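Local structure of enoyl-CoA hydratase, EchA12_1 (Mycobacterium marinum M, 3QRE) at residues Arg234-Pro238 with Ser239-Val243. The protein probably hydrates the double bond of enoyl-CoA thioesters in fatty acid metabolism, as a member of the crotonase-like enoyl-CoA hydratase/isomerase family. Residues are numbered along the deposited sequence; the frame is centred on the assembly and turned at random.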
ATOM      1  N   ARG A 234      15.132  19.475 -13.831  1.00 41.73           N
ATOM      2  CA  ARG A 234      16.568  19.629 -13.710  1.00 42.85           C
ATOM      3  C   ARG A 234      17.213  18.291 -13.336  1.00 42.57           C
ATOM      4  O   ARG A 234      18.236  17.911 -13.919  1.00 43.46           O
ATOM      5  CB  ARG A 234      16.940  20.747 -12.718  1.00 43.96           C
ATOM      6  N   TYR A 235      16.608  17.556 -12.401  1.00 41.45           N
ATOM      7  CA  TYR A 235      17.239  16.336 -11.902  1.00 40.78           C
ATOM      8  C   TYR A 235      17.339  15.155 -12.893  1.00 40.28           C
ATOM      9  O   TYR A 235      18.370  14.485 -12.944  1.00 39.72           O
ATOM     10  CB  TYR A 235      16.654  15.879 -10.559  1.00 40.29           C
ATOM     11  CG  TYR A 235      17.119  14.476 -10.174  1.00 40.09           C
ATOM     12  CD1 TYR A 235      18.407  14.244  -9.657  1.00 40.35           C
ATOM     13  CD2 TYR A 235      16.278  13.369 -10.378  1.00 37.89           C
ATOM     14  CE1 TYR A 235      18.828  12.928  -9.328  1.00 40.45           C
ATOM     15  CE2 TYR A 235      16.681  12.078 -10.068  1.00 37.15           C
ATOM     16  CZ  TYR A 235      17.947  11.853  -9.547  1.00 39.58           C
ATOM     17  OH  TYR A 235      18.293  10.550  -9.255  1.00 40.03           O
ATOM     18  N   CYS A 236      16.288  14.929 -13.681  1.00 39.55           N
ATOM     19  CA  CYS A 236      16.203  13.801 -14.624  1.00 39.19           C
ATOM     20  C   CYS A 236      16.350  14.241 -16.054  1.00 39.43           C
ATOM     21  O   CYS A 236      15.762  15.256 -16.452  1.00 40.04           O
ATOM     22  CB  CYS A 236      14.803  13.224 -14.562  1.00 38.92           C
ATOM     23  SG  CYS A 236      14.597  11.745 -13.667  1.00 39.32           S
ATOM     24  N   SER A 237      17.066  13.466 -16.853  1.00 39.24           N
ATOM     25  CA  SER A 237      17.032  13.689 -18.284  1.00 39.85           C
ATOM     26  C   SER A 237      15.668  13.245 -18.819  1.00 38.63           C
ATOM     27  O   SER A 237      14.964  12.499 -18.140  1.00 38.94           O
ATOM     28  CB  SER A 237      18.141  12.894 -18.973  1.00 40.93           C
ATOM     29  OG  SER A 237      17.931  11.499 -18.824  1.00 42.53           O
ATOM     30  N   PRO A 238      15.283  13.698 -20.026  1.00 38.25           N
ATOM     31  CA  PRO A 238      14.069  13.191 -20.681  1.00 37.65           C
ATOM     32  C   PRO A 238      13.995  11.671 -20.849  1.00 37.17           C
ATOM     33  O   PRO A 238      12.937  11.093 -20.617  1.00 37.39           O
ATOM     34  CB  PRO A 238      14.090  13.884 -22.057  1.00 38.24           C
ATOM     35  CG  PRO A 238      14.843  15.127 -21.819  1.00 38.40           C
ATOM     36  CD  PRO A 238      15.899  14.783 -20.811  1.00 38.69           C
ATOM     37  N   SER A 239      15.092  11.021 -21.225  1.00 37.58           N
ATOM     38  CA  SER A 239      15.064   9.576 -21.403  1.00 37.28           C
ATOM     39  C   SER A 239      15.076   8.859 -20.056  1.00 36.51           C
ATOM     40  O   SER A 239      14.615   7.719 -19.935  1.00 36.74           O
ATOM     41  CB  SER A 239      16.197   9.104 -22.329  1.00 38.31           C
ATOM     42  OG  SER A 239      17.469   9.382 -21.782  1.00 40.67           O
ATOM     43  N   SER A 240      15.564   9.534 -19.026  1.00 35.93           N
ATOM     44  CA  SER A 240      15.489   8.966 -17.676  1.00 35.04           C
ATOM     45  C   SER A 240      14.073   8.984 -17.124  1.00 33.43           C
ATOM     46  O   SER A 240      13.650   8.015 -16.504  1.00 32.37           O
ATOM     47  CB  SER A 240      16.454   9.651 -16.709  1.00 35.48           C
ATOM     48  OG  SER A 240      17.694   8.967 -16.713  1.00 38.23           O
ATOM     49  N   MET A 241      13.348  10.084 -17.339  1.00 32.44           N
ATOM     50  CA  MET A 241      11.926  10.133 -16.968  1.00 31.37           C
ATOM     51  C   MET A 241      11.110   9.042 -17.702  1.00 31.18           C
ATOM     52  O   MET A 241      10.313   8.347 -17.084  1.00 31.20           O
ATOM     53  CB  MET A 241      11.346  11.516 -17.271  1.00 31.73           C
ATOM     54  CG  MET A 241      11.784  12.621 -16.336  1.00 30.97           C
ATOM     55  SD  MET A 241      11.188  14.244 -16.853  1.00 33.47           S
ATOM     56  CE  MET A 241      11.687  15.183 -15.432  1.00 31.62           C
ATOM     57  N   ALA A 242      11.340   8.878 -19.007  1.00 31.22           N
ATOM     58  CA  ALA A 242      10.583   7.919 -19.834  1.00 31.20           C
ATOM     59  C   ALA A 242      10.802   6.514 -19.331  1.00 31.64           C
ATOM     60  O   ALA A 242       9.870   5.714 -19.288  1.00 31.67           O
ATOM     61  CB  ALA A 242      11.017   7.995 -21.302  1.00 31.31           C
ATOM     62  N   VAL A 243      12.048   6.244 -18.950  1.00 31.84           N
ATOM     63  CA  VAL A 243      12.470   4.951 -18.447  1.00 32.70           C
ATOM     64  C   VAL A 243      11.811   4.668 -17.113  1.00 31.91           C
ATOM     65  O   VAL A 243      11.270   3.559 -16.879  1.00 31.53           O
ATOM     66  CB  VAL A 243      14.020   4.928 -18.308  1.00 34.04           C
ATOM     67  CG1 VAL A 243      14.480   3.956 -17.270  1.00 34.21           C
ATOM     68  CG2 VAL A 243      14.625   4.612 -19.642  1.00 36.09           C
TER
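Met241 reaches back from the first turn of helix 238-249 to Cys236, the residue at which the chain leaves helix 221-235. Its CB lies 3.7 Å from Pro238 O. CG, set anti to the carbonyl carbon (chi1 -73°), comes to 3.6 Å from Cys236 CB and also approaches the carbonyl oxygen of Ser237. From there the chain runs extended through SD, and CE ends 3.8 Å from Cys236 CB, so Cys236 CB is met by both CG and CE of Met241. Cys236 SG sits between the two residues Met241 and Ser240, 4.0 Å from Met241 CG and nearly as close to Ser240 CB.

The polar side of the joint is an N-cap. Ser237 OG, placed between its own backbone N and carbonyl carbon (chi1 65°), accepts from Ser240 N at 3.1 Å, with a moderately bent N-H...O angle of 140°. Ser237 O takes the straighter bond from Met241 N, 3.0 Å long, and a weak second one from Ser240 N. Pro238, first residue of the helix, has no amide hydrogen to offer; its carbonyl accepts from Ala242 N at 3.2 Å and carries the i to i+4 pattern onward.

Arg76 reaches the same bend, donating to Cys236 O and packing against Pro238 and Met241. The side chain of Ser239 lies about 4 Å from a bound potassium ion. The contact thus divides by role: Ser237 supplies acceptors to amides at the helix start, while the sulfur-containing side chains fill the bend between the helices and meet Leu196 of the second subunit.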